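Local coordinates for protein carbonic anhydrase (Neosartorya fumigata, PDB 7COI) that probably catalyses the reversible hydration of carbon dioxide to hydrogencarbonate and a proton, as a zinc-dependent beta-class carbonic anhydrase, at residues V181-L185 with A219-A224; D121-P125 with I256-G260; N142-H148 with P195-L200. Residue numbers count along the deposited sequence, not the author numbering.

Interaction 1. Residues V181-L185 with A219-A224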
ATOM      1  N   VAL A 181     -17.429  -8.462  -5.285  1.00 17.52           N
ATOM      2  CA  VAL A 181     -17.595  -8.751  -6.736  1.00 18.30           C
ATOM      3  C   VAL A 181     -18.802  -7.944  -7.248  1.00 18.67           C
ATOM      4  O   VAL A 181     -18.690  -7.290  -8.311  1.00 19.90           O
ATOM      5  CB  VAL A 181     -17.737 -10.261  -6.957  1.00 17.61           C
ATOM      6  CG1 VAL A 181     -18.138 -10.560  -8.395  1.00 17.40           C
ATOM      7  CG2 VAL A 181     -16.441 -10.977  -6.576  1.00 18.72           C
ATOM      8  N   ALA A 182     -19.924  -7.965  -6.537  1.00 20.38           N
ATOM      9  CA  ALA A 182     -21.140  -7.214  -6.966  1.00 20.50           C
ATOM     10  C   ALA A 182     -20.836  -5.704  -7.056  1.00 21.90           C
ATOM     11  O   ALA A 182     -21.261  -5.033  -8.026  1.00 19.71           O
ATOM     12  CB  ALA A 182     -22.296  -7.508  -6.053  1.00 20.28           C
ATOM     13  N   ALA A 183     -20.111  -5.145  -6.087  1.00 20.76           N
ATOM     14  CA  ALA A 183     -19.737  -3.711  -6.089  1.00 19.34           C
ATOM     15  C   ALA A 183     -18.983  -3.385  -7.385  1.00 19.57           C
ATOM     16  O   ALA A 183     -19.247  -2.319  -8.002  1.00 20.72           O
ATOM     17  CB  ALA A 183     -18.919  -3.396  -4.868  1.00 19.53           C
ATOM     18  N   ALA A 184     -18.057  -4.259  -7.812  1.00 17.64           N
ATOM     19  CA  ALA A 184     -17.239  -4.026  -9.015  1.00 17.22           C
ATOM     20  C   ALA A 184     -18.114  -4.010 -10.282  1.00 18.77           C
ATOM     21  O   ALA A 184     -17.709  -3.395 -11.270  1.00 19.21           O
ATOM     22  CB  ALA A 184     -16.133  -5.046  -9.120  1.00 17.25           C
ATOM     23  N   LEU A 185     -19.249  -4.713 -10.278  1.00 20.97           N
ATOM     24  CA  LEU A 185     -20.173  -4.760 -11.450  1.00 23.46           C
ATOM     25  C   LEU A 185     -21.146  -3.566 -11.427  1.00 23.05           C
ATOM     26  O   LEU A 185     -21.880  -3.378 -12.435  1.00 22.47           O
ATOM     27  CB  LEU A 185     -20.933  -6.092 -11.413  1.00 23.11           C
ATOM     28  CG  LEU A 185     -20.109  -7.308 -11.825  1.00 25.95           C
ATOM     29  CD1 LEU A 185     -20.766  -8.604 -11.334  1.00 28.48           C
ATOM     30  CD2 LEU A 185     -19.898  -7.332 -13.336  1.00 26.88           C
ATOM     31  N   ALA A 219     -23.448 -13.235 -13.565  1.00 40.82           N
ATOM     32  CA  ALA A 219     -22.291 -12.322 -13.753  1.00 41.54           C
ATOM     33  C   ALA A 219     -21.476 -12.252 -12.460  1.00 34.38           C
ATOM     34  O   ALA A 219     -20.231 -12.275 -12.547  1.00 35.35           O
ATOM     35  CB  ALA A 219     -22.739 -10.938 -14.174  1.00 41.67           C
ATOM     36  N   VAL A 220     -22.142 -12.212 -11.308  1.00 31.47           N
ATOM     37  CA  VAL A 220     -21.471 -12.146  -9.981  1.00 36.72           C
ATOM     38  C   VAL A 220     -20.690 -13.446  -9.796  1.00 34.73           C
ATOM     39  O   VAL A 220     -19.562 -13.383  -9.364  1.00 30.75           O
ATOM     40  CB  VAL A 220     -22.453 -11.884  -8.827  1.00 37.15           C
ATOM     41  CG1 VAL A 220     -21.832 -12.158  -7.468  1.00 37.89           C
ATOM     42  CG2 VAL A 220     -23.010 -10.470  -8.887  1.00 40.60           C
ATOM     43  N   VAL A 221     -21.257 -14.597 -10.165  1.00 30.74           N
ATOM     44  CA  VAL A 221     -20.530 -15.889 -10.080  1.00 26.90           C
ATOM     45  C   VAL A 221     -19.383 -15.879 -11.081  1.00 24.88           C
ATOM     46  O   VAL A 221     -18.302 -16.308 -10.685  1.00 25.57           O
ATOM     47  CB  VAL A 221     -21.476 -17.085 -10.304  1.00 30.85           C
ATOM     48  CG1 VAL A 221     -20.724 -18.388 -10.540  1.00 29.76           C
ATOM     49  CG2 VAL A 221     -22.428 -17.213  -9.126  1.00 31.99           C
ATOM     50  N   ARG A 222     -19.600 -15.465 -12.326  1.00 26.25           N
ATOM     51  CA  ARG A 222     -18.575 -15.549 -13.394  1.00 25.47           C
ATOM     52  C   ARG A 222     -17.406 -14.663 -12.991  1.00 22.83           C
ATOM     53  O   ARG A 222     -16.266 -15.108 -13.075  1.00 20.64           O
ATOM     54  CB  ARG A 222     -19.113 -15.110 -14.758  1.00 29.08           C
ATOM     55  CG  ARG A 222     -18.105 -15.228 -15.897  1.00 30.97           C
ATOM     56  CD  ARG A 222     -17.522 -16.605 -16.111  1.00 38.21           C
ATOM     57  NE  ARG A 222     -18.625 -17.503 -16.460  1.00 47.98           N
ATOM     58  CZ  ARG A 222     -19.240 -17.582 -17.653  1.00 51.02           C
ATOM     59  NH1 ARG A 222     -18.861 -16.843 -18.684  1.00 50.45           N
ATOM     60  NH2 ARG A 222     -20.249 -18.420 -17.807  1.00 53.80           N
ATOM     61  N   LEU A 223     -17.691 -13.450 -12.555  1.00 21.54           N
ATOM     62  CA  LEU A 223     -16.604 -12.511 -12.171  1.00 20.87           C
ATOM     63  C   LEU A 223     -15.892 -13.056 -10.928  1.00 19.51           C
ATOM     64  O   LEU A 223     -14.664 -12.892 -10.843  1.00 18.75           O
ATOM     65  CB  LEU A 223     -17.182 -11.114 -11.947  1.00 20.22           C
ATOM     66  CG  LEU A 223     -16.136 -10.045 -11.642  1.00 20.98           C
ATOM     67  CD1 LEU A 223     -15.019 -10.026 -12.665  1.00 22.09           C
ATOM     68  CD2 LEU A 223     -16.776  -8.683 -11.555  1.00 20.36           C
ATOM     69  N   ALA A 224     -16.598 -13.682  -9.990  1.00 19.18           N
ATOM     70  CA  ALA A 224     -15.982 -14.325  -8.803  1.00 19.94           C
ATOM     71  C   ALA A 224     -15.004 -15.403  -9.262  1.00 21.27           C
ATOM     72  O   ALA A 224     -13.933 -15.501  -8.727  1.00 15.86           O
ATOM     73  CB  ALA A 224     -17.051 -14.876  -7.884  1.00 20.56           C
TER

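Interaction 2. Residues D121-P125 with I256-G260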
ATOM      1  N   ASP A 121     -16.272 -12.066   4.029  1.00 14.13           N
ATOM      2  CA  ASP A 121     -17.713 -12.448   4.146  1.00 13.79           C
ATOM      3  C   ASP A 121     -17.882 -13.406   5.328  1.00 13.47           C
ATOM      4  O   ASP A 121     -17.167 -14.450   5.417  1.00 13.54           O
ATOM      5  CB  ASP A 121     -18.216 -13.036   2.819  1.00 15.92           C
ATOM      6  CG  ASP A 121     -19.736 -13.213   2.790  1.00 15.52           C
ATOM      7  OD1 ASP A 121     -20.286 -13.896   3.692  1.00 15.22           O
ATOM      8  OD2 ASP A 121     -20.356 -12.600   1.908  1.00 16.81           O
ATOM      9  N   SER A 122     -18.778 -13.057   6.258  1.00 12.57           N
ATOM     10  CA  SER A 122     -18.992 -13.785   7.519  1.00 13.40           C
ATOM     11  C   SER A 122     -19.465 -15.223   7.244  1.00 13.35           C
ATOM     12  O   SER A 122     -19.352 -16.054   8.169  1.00 14.75           O
ATOM     13  CB  SER A 122     -19.970 -13.060   8.386  1.00 14.47           C
ATOM     14  OG  SER A 122     -21.271 -13.030   7.766  1.00 13.85           O
ATOM     15  N   ARG A 123     -19.962 -15.504   6.049  1.00 13.64           N
ATOM     16  CA  ARG A 123     -20.484 -16.846   5.711  1.00 14.75           C
ATOM     17  C   ARG A 123     -19.363 -17.793   5.286  1.00 16.73           C
ATOM     18  O   ARG A 123     -19.705 -18.966   5.056  1.00 16.21           O
ATOM     19  CB  ARG A 123     -21.572 -16.720   4.642  1.00 15.59           C
ATOM     20  CG  ARG A 123     -22.730 -15.854   5.112  1.00 16.31           C
ATOM     21  CD  ARG A 123     -23.666 -15.471   3.963  1.00 17.57           C
ATOM     22  NE  ARG A 123     -23.033 -14.577   3.019  1.00 19.21           N
ATOM     23  CZ  ARG A 123     -23.660 -13.945   2.024  1.00 24.20           C
ATOM     24  NH1 ARG A 123     -24.958 -14.177   1.793  1.00 23.06           N
ATOM     25  NH2 ARG A 123     -22.984 -13.142   1.211  1.00 21.92           N
ATOM     26  N   CYS A 124     -18.098 -17.353   5.224  1.00 16.57           N
ATOM     27  CA  CYS A 124     -16.976 -18.183   4.704  0.50 16.93           C
ATOM     28  C   CYS A 124     -15.883 -18.367   5.756  1.00 17.04           C
ATOM     29  O   CYS A 124     -14.716 -18.141   5.475  1.00 18.64           O
ATOM     30  CB  CYS A 124     -16.396 -17.561   3.443  0.50 18.88           C
ATOM     31  SG  CYS A 124     -17.628 -17.001   2.244  0.50 20.22           S
ATOM     32  N   PRO A 125     -16.183 -18.837   7.002  1.00 16.76           N
ATOM     33  CA  PRO A 125     -15.122 -19.190   7.970  1.00 16.38           C
ATOM     34  C   PRO A 125     -14.423 -20.503   7.587  1.00 17.26           C
ATOM     35  O   PRO A 125     -15.045 -21.599   7.686  1.00 16.78           O
ATOM     36  CB  PRO A 125     -15.853 -19.347   9.307  1.00 16.87           C
ATOM     37  CG  PRO A 125     -17.259 -19.748   8.885  1.00 16.80           C
ATOM     38  CD  PRO A 125     -17.512 -19.029   7.574  1.00 17.26           C
ATOM     39  N   ILE A 256     -14.668 -22.181  -5.441  1.00 19.49           N
ATOM     40  CA  ILE A 256     -15.856 -21.336  -5.169  1.00 17.73           C
ATOM     41  C   ILE A 256     -16.672 -21.996  -4.064  1.00 21.02           C
ATOM     42  O   ILE A 256     -16.988 -23.211  -4.153  1.00 19.20           O
ATOM     43  CB  ILE A 256     -16.697 -21.079  -6.425  1.00 19.05           C
ATOM     44  CG1 ILE A 256     -15.926 -20.274  -7.481  1.00 20.17           C
ATOM     45  CG2 ILE A 256     -18.012 -20.443  -6.047  1.00 17.85           C
ATOM     46  CD1 ILE A 256     -15.581 -18.825  -7.128  1.00 22.66           C
ATOM     47  N   TYR A 257     -17.014 -21.205  -3.046  1.00 20.20           N
ATOM     48  CA  TYR A 257     -17.865 -21.601  -1.908  1.00 18.23           C
ATOM     49  C   TYR A 257     -19.276 -21.150  -2.215  1.00 19.32           C
ATOM     50  O   TYR A 257     -19.484 -19.968  -2.451  1.00 17.72           O
ATOM     51  CB  TYR A 257     -17.377 -20.982  -0.600  1.00 17.28           C
ATOM     52  CG  TYR A 257     -18.224 -21.351   0.583  1.00 17.41           C
ATOM     53  CD1 TYR A 257     -18.333 -22.683   0.970  1.00 17.53           C
ATOM     54  CD2 TYR A 257     -19.007 -20.405   1.253  1.00 17.34           C
ATOM     55  CE1 TYR A 257     -19.120 -23.040   2.047  1.00 18.76           C
ATOM     56  CE2 TYR A 257     -19.797 -20.762   2.333  1.00 17.90           C
ATOM     57  CZ  TYR A 257     -19.850 -22.087   2.735  1.00 19.48           C
ATOM     58  OH  TYR A 257     -20.643 -22.475   3.783  1.00 21.26           O
ATOM     59  N   ASP A 258     -20.237 -22.081  -2.180  1.00 20.79           N
ATOM     60  CA  ASP A 258     -21.670 -21.759  -2.395  1.00 20.41           C
ATOM     61  C   ASP A 258     -22.257 -21.466  -1.015  1.00 21.37           C
ATOM     62  O   ASP A 258     -22.410 -22.423  -0.195  1.00 22.63           O
ATOM     63  CB  ASP A 258     -22.364 -22.922  -3.126  1.00 24.66           C
ATOM     64  CG  ASP A 258     -23.803 -22.655  -3.499  1.00 31.12           C
ATOM     65  OD1 ASP A 258     -24.466 -21.898  -2.782  1.00 28.06           O
ATOM     66  OD2 ASP A 258     -24.232 -23.195  -4.526  1.00 38.06           O
ATOM     67  N   VAL A 259     -22.569 -20.205  -0.730  1.00 20.61           N
ATOM     68  CA  VAL A 259     -23.031 -19.803   0.630  1.00 23.90           C
ATOM     69  C   VAL A 259     -24.401 -20.426   0.920  1.00 25.19           C
ATOM     70  O   VAL A 259     -24.768 -20.476   2.102  1.00 33.91           O
ATOM     71  CB  VAL A 259     -23.058 -18.276   0.799  1.00 22.51           C
ATOM     72  CG1 VAL A 259     -21.663 -17.697   0.634  1.00 22.28           C
ATOM     73  CG2 VAL A 259     -24.037 -17.627  -0.157  1.00 23.71           C
ATOM     74  N   GLY A 260     -25.133 -20.847  -0.111  1.00 27.94           N
ATOM     75  CA  GLY A 260     -26.490 -21.422   0.028  1.00 29.39           C
ATOM     76  C   GLY A 260     -26.485 -22.911   0.355  1.00 28.10           C
ATOM     77  O   GLY A 260     -27.461 -23.363   0.954  1.00 25.82           O
TER
HETATM   78  O   HOH W   1     -22.029 -20.632   4.914  1.00 20.99           O

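Interaction 3. Residues N142-H148 with P195-L200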
ATOM      1  N   ASN A 142      -9.856 -11.014   3.072  1.00 11.21           N
ATOM      2  CA  ASN A 142      -9.919  -9.593   2.686  1.00 11.35           C
ATOM      3  C   ASN A 142     -11.191  -9.413   1.854  1.00 11.68           C
ATOM      4  O   ASN A 142     -11.925 -10.421   1.605  1.00 11.97           O
ATOM      5  CB  ASN A 142      -8.621  -9.125   2.010  1.00 12.32           C
ATOM      6  CG  ASN A 142      -8.414  -9.738   0.640  1.00 12.57           C
ATOM      7  OD1 ASN A 142      -9.373 -10.230   0.042  1.00 12.56           O
ATOM      8  ND2 ASN A 142      -7.168  -9.725   0.151  1.00 12.96           N
ATOM      9  N   ILE A 143     -11.457  -8.194   1.411  1.00 12.62           N
ATOM     10  CA  ILE A 143     -12.666  -7.935   0.575  1.00 12.31           C
ATOM     11  C   ILE A 143     -12.519  -8.631  -0.793  1.00 11.83           C
ATOM     12  O   ILE A 143     -11.622  -8.262  -1.590  1.00 11.82           O
ATOM     13  CB  ILE A 143     -12.966  -6.448   0.420  1.00 12.65           C
ATOM     14  CG1 ILE A 143     -13.261  -5.794   1.772  1.00 13.01           C
ATOM     15  CG2 ILE A 143     -14.131  -6.274  -0.554  1.00 12.62           C
ATOM     16  CD1 ILE A 143     -14.414  -6.399   2.555  1.00 13.47           C
ATOM     17  N   ALA A 144     -13.376  -9.620  -1.042  1.00 12.60           N
ATOM     18  CA  ALA A 144     -13.492 -10.351  -2.326  1.00 13.63           C
ATOM     19  C   ALA A 144     -12.214 -11.112  -2.664  1.00 14.37           C
ATOM     20  O   ALA A 144     -11.986 -11.395  -3.860  1.00 14.44           O
ATOM     21  CB  ALA A 144     -13.817  -9.381  -3.436  1.00 13.77           C
ATOM     22  N   ASN A 145     -11.443 -11.545  -1.658  1.00 14.36           N
ATOM     23  CA  ASN A 145     -10.305 -12.481  -1.882  1.00 15.04           C
ATOM     24  C   ASN A 145      -9.469 -11.943  -3.059  1.00 15.69           C
ATOM     25  O   ASN A 145      -9.014 -12.743  -3.885  1.00 15.51           O
ATOM     26  CB  ASN A 145     -10.790 -13.940  -2.053  1.00 14.25           C
ATOM     27  CG  ASN A 145     -11.914 -14.178  -3.058  1.00 14.81           C
ATOM     28  OD1 ASN A 145     -13.079 -14.057  -2.717  1.00 13.73           O
ATOM     29  ND2 ASN A 145     -11.562 -14.557  -4.286  1.00 13.09           N
ATOM     30  N   VAL A 146      -9.166 -10.642  -3.075  1.00 15.51           N
ATOM     31  CA  VAL A 146      -8.424  -9.983  -4.186  1.00 16.45           C
ATOM     32  C   VAL A 146      -6.933 -10.056  -3.884  1.00 18.17           C
ATOM     33  O   VAL A 146      -6.516  -9.754  -2.756  1.00 14.61           O
ATOM     34  CB  VAL A 146      -8.886  -8.530  -4.399  1.00 17.21           C
ATOM     35  CG1 VAL A 146      -8.034  -7.795  -5.425  1.00 17.82           C
ATOM     36  CG2 VAL A 146     -10.333  -8.493  -4.811  1.00 17.22           C
ATOM     37  N   ILE A 147      -6.149 -10.473  -4.872  1.00 15.79           N
ATOM     38  CA  ILE A 147      -4.667 -10.437  -4.797  1.00 18.12           C
ATOM     39  C   ILE A 147      -4.171  -9.274  -5.632  1.00 19.65           C
ATOM     40  O   ILE A 147      -4.065  -9.415  -6.868  1.00 22.31           O
ATOM     41  CB  ILE A 147      -4.019 -11.767  -5.224  1.00 22.58           C
ATOM     42  CG1 ILE A 147      -4.689 -12.958  -4.533  1.00 26.03           C
ATOM     43  CG2 ILE A 147      -2.522 -11.723  -4.989  1.00 22.74           C
ATOM     44  CD1 ILE A 147      -3.759 -14.063  -4.144  1.00 32.53           C
ATOM     45  N   HIS A 148      -3.866  -8.149  -4.985  1.00 18.01           N
ATOM     46  CA  HIS A 148      -3.105  -7.048  -5.609  1.00 17.72           C
ATOM     47  C   HIS A 148      -1.660  -7.495  -5.584  1.00 19.25           C
ATOM     48  O   HIS A 148      -1.160  -7.811  -4.514  1.00 18.11           O
ATOM     49  CB  HIS A 148      -3.255  -5.741  -4.829  1.00 18.02           C
ATOM     50  CG  HIS A 148      -4.625  -5.165  -4.870  1.00 16.57           C
ATOM     51  ND1 HIS A 148      -4.959  -4.156  -5.734  1.00 16.49           N
ATOM     52  CD2 HIS A 148      -5.715  -5.400  -4.102  1.00 17.28           C
ATOM     53  CE1 HIS A 148      -6.222  -3.823  -5.508  1.00 15.48           C
ATOM     54  NE2 HIS A 148      -6.697  -4.555  -4.528  1.00 15.13           N
ATOM     55  N   PRO A 195     -10.275   1.979  -4.984  1.00 14.56           N
ATOM     56  CA  PRO A 195      -8.971   1.454  -5.381  1.00 13.40           C
ATOM     57  C   PRO A 195      -8.845  -0.044  -5.102  1.00 13.91           C
ATOM     58  O   PRO A 195      -8.192  -0.760  -5.889  1.00 14.19           O
ATOM     59  CB  PRO A 195      -7.944   2.324  -4.626  1.00 14.60           C
ATOM     60  CG  PRO A 195      -8.751   2.985  -3.509  1.00 14.54           C
ATOM     61  CD  PRO A 195     -10.163   3.105  -4.044  1.00 15.19           C
ATOM     62  N   TRP A 196      -9.392  -0.491  -3.986  1.00 14.91           N
ATOM     63  CA  TRP A 196      -9.311  -1.906  -3.589  1.00 14.09           C
ATOM     64  C   TRP A 196      -9.921  -2.782  -4.702  1.00 15.24           C
ATOM     65  O   TRP A 196      -9.369  -3.869  -4.999  1.00 14.51           O
ATOM     66  CB  TRP A 196      -9.988  -2.161  -2.236  1.00 13.44           C
ATOM     67  CG  TRP A 196      -9.857  -3.616  -1.907  1.00 13.58           C
ATOM     68  CD1 TRP A 196     -10.792  -4.605  -2.070  1.00 13.27           C
ATOM     69  CD2 TRP A 196      -8.656  -4.259  -1.458  1.00 13.54           C
ATOM     70  NE1 TRP A 196     -10.257  -5.799  -1.723  1.00 12.99           N
ATOM     71  CE2 TRP A 196      -8.936  -5.635  -1.396  1.00 12.97           C
ATOM     72  CE3 TRP A 196      -7.372  -3.809  -1.145  1.00 13.72           C
ATOM     73  CZ2 TRP A 196      -7.999  -6.569  -0.966  1.00 13.28           C
ATOM     74  CZ3 TRP A 196      -6.421  -4.740  -0.761  1.00 13.75           C
ATOM     75  CH2 TRP A 196      -6.744  -6.096  -0.672  1.00 13.55           C
ATOM     76  N   LEU A 197     -11.030  -2.330  -5.279  1.00 15.67           N
ATOM     77  CA  LEU A 197     -11.816  -3.148  -6.241  1.00 18.09           C
ATOM     78  C   LEU A 197     -11.296  -3.016  -7.665  1.00 18.31           C
ATOM     79  O   LEU A 197     -11.832  -3.717  -8.534  1.00 16.84           O
ATOM     80  CB  LEU A 197     -13.294  -2.738  -6.152  1.00 20.66           C
ATOM     81  CG  LEU A 197     -13.942  -3.103  -4.813  1.00 21.76           C
ATOM     82  CD1 LEU A 197     -15.342  -2.519  -4.744  1.00 24.68           C
ATOM     83  CD2 LEU A 197     -13.947  -4.596  -4.562  1.00 23.65           C
ATOM     84  N   ILE A 198     -10.269  -2.217  -7.920  1.00 18.05           N
ATOM     85  CA  ILE A 198      -9.806  -1.977  -9.318  1.00 18.95           C
ATOM     86  C   ILE A 198      -9.548  -3.311 -10.033  1.00 18.86           C
ATOM     87  O   ILE A 198      -9.917  -3.421 -11.216  1.00 20.66           O
ATOM     88  CB  ILE A 198      -8.584  -1.046  -9.357  1.00 20.82           C
ATOM     89  CG1 ILE A 198      -8.985   0.399  -9.117  1.00 21.96           C
ATOM     90  CG2 ILE A 198      -7.859  -1.198 -10.687  1.00 21.99           C
ATOM     91  CD1 ILE A 198      -7.788   1.313  -8.820  1.00 24.32           C
ATOM     92  N   PRO A 199      -8.860  -4.322  -9.446  1.00 18.78           N
ATOM     93  CA  PRO A 199      -8.594  -5.570 -10.167  1.00 20.60           C
ATOM     94  C   PRO A 199      -9.843  -6.274 -10.704  1.00 20.07           C
ATOM     95  O   PRO A 199      -9.777  -6.869 -11.782  1.00 19.58           O
ATOM     96  CB  PRO A 199      -7.878  -6.443  -9.128  1.00 22.40           C
ATOM     97  CG  PRO A 199      -7.159  -5.426  -8.245  1.00 21.71           C
ATOM     98  CD  PRO A 199      -8.173  -4.305  -8.133  1.00 21.82           C
ATOM     99  N   LEU A 200     -10.942  -6.180  -9.955  1.00 17.24           N
ATOM    100  CA  LEU A 200     -12.243  -6.737 -10.364  1.00 17.57           C
ATOM    101  C   LEU A 200     -12.788  -5.919 -11.537  1.00 19.51           C
ATOM    102  O   LEU A 200     -13.294  -6.543 -12.474  1.00 18.04           O
ATOM    103  CB  LEU A 200     -13.181  -6.749  -9.173  1.00 17.49           C
ATOM    104  CG  LEU A 200     -12.888  -7.818  -8.128  1.00 17.78           C
ATOM    105  CD1 LEU A 200     -13.647  -7.532  -6.853  1.00 17.38           C
ATOM    106  CD2 LEU A 200     -13.288  -9.179  -8.660  1.00 19.08           C
TER

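Interaction 1. Residues V181-L185 with A219-A224
Two helical segments cross here: 181-185, on the short helix 179-185, and 219-224, on the long helix 216-236. Their local axes approach to 9.4 Å and their N-to-C directions differ by 108°, so the helices meet steeply rather than running alongside each other. The nearest CA atoms, those of A182 and V220, are 5.8 Å apart, a close backbone approach that the small side chain of A182 leaves room for. Each segment keeps its own helical bonding: L223 N donates to A219 O at 2.8 Å, A224 N to V220 O at 3.0 Å, and L185 N to V181 O at 3.3 Å.

No hydrogen bond crosses the contact. V181, with its CA-to-CB bond toward the other helix, fits over a turn of 219-224: its CG1 lies 3.3 Å from V220 O and 3.7 Å from L223 CB, while its CG2 is 4.2 Å from A224 CB. One turn on, L185 CD1 reaches V220 CG2 at 3.8 Å and A219 CB at 4.2 Å, and L185 CG sits 3.6 Å from L223 CD2. A184 adds a looser touch, CB to L223 CD2 at 4.4 Å. Helix 193-206 packs against the pair, with L200 on A184 and L203 on L223.

V181 follows zinc ligand C178 by three residues, and its side chain is about 6 Å from the metal at the nearest atoms. With apolar side chains throughout and no hydrogen bond across, the interface, burying 320 Å², depends on close fit and exclusion of water; it lies beside the zinc site.

Interaction 2. Residues D121-P125 with I256-G260
Segment 121-125 is the loop between strand 114-119 and helix 126-129; 256-260 carries strand 251-257 into a loop. D121, two residues beyond zinc ligand C119, opens a type I beta turn closed by C124 N to D121 O at 3.1 Å. Its OD1 accepts from R123 N (an Asx turn) and R123 NE, both at 2.9 Å, and its OD2 forms a salt bridge with R123 NH2 at 2.8 Å. The pair matches the Asp-Arg dyad of beta-carbonic anhydrases; D121, seen as a zinc ligand in this protein, is not bound to zinc in this chain, a geometry consistent with the open state. S122 OG bonds to Q110 of the second subunit. At R123 the contact begins: V259 CG2 lies over one guanidinium face, 4.1 Å from NH1, R123 O is 3.3 Å from Y257 CE2, and a water joins R123 O (2.9 Å) to Y257 OH (2.6 Å). C124 SG, in the conformer given here, stands 3.8 Å from Y257 CD2, an oblique sulfur-aromatic contact. P125 occupies the N-cap position of helix 126-129. No direct hydrogen bond joins the segments: the turn meets Y257 and V259 through van der Waals, sulfur-aromatic and water-mediated contacts, with 190 Å² buried.

Interaction 3. Residues N142-H148 with P195-L200
Both hydrogen bonds between these segments involve W196. Its indole NE1 donates to I143 O at 2.8 Å with an almost straight N-H...O angle of 177°, and its backbone O accepts from H148 NE2 at 2.8 Å and a more bent 131°. The helix is kinked here: P199 has no N-H, and L200 N, which would normally bond to W196 O, turns weakly to L197 O (3.0 Å), leaving W196 O to H148. P199 CG lies over one face of the H148 ring, and the closest pair is P199 CD to H148 CE1 at 3.3 Å.

Within the loop, N142 OD1 accepts from V146 N at 3.2 Å and N142 ND2 donates to V146 O at 3.0 Å, the same ND2 lying at the indole edge, 3.4 Å from W196 CZ2. H148 turns an edge to the face of the six-membered ring of W196, planes at 51° and centroids 4.4 Å apart. Apolar contacts include V146 CG1 to P199 CG at 3.8 Å, and L200 CD1 to V146 CG2 at 4.0 Å and A144 CB at 3.9 Å. The second subunit packs A156 on W196, and the third packs A150 on H148.

The side chain of A144 is about 5 Å from the zinc. W196 NE1, W196 O and H148 NE2 each find a partner in this buried contact, which joins the loop after strand 137-142 to helix 193-206.

In the fold
All three contacts lie close to the zinc held by C119, H175 and C178. The nearest side chains of interactions 1, 2 and 3 come to about 6 Å (V181), 6 Å (C124) and 5 Å (A144) from the metal. Interactions 1 and 3, with centres about 12 Å apart, form one continuous core: A184 CB meets L200 CB at 3.4 Å, and A183 CB meets L197 CD1 at 3.7 Å. Interactions 1 and 2, about 15 Å apart between centres, touch through A224 O and I256 CD1 at 4.0 Å. Interactions 2 and 3 do not touch, their nearest atoms being about 5 Å apart, but both touch the second subunit.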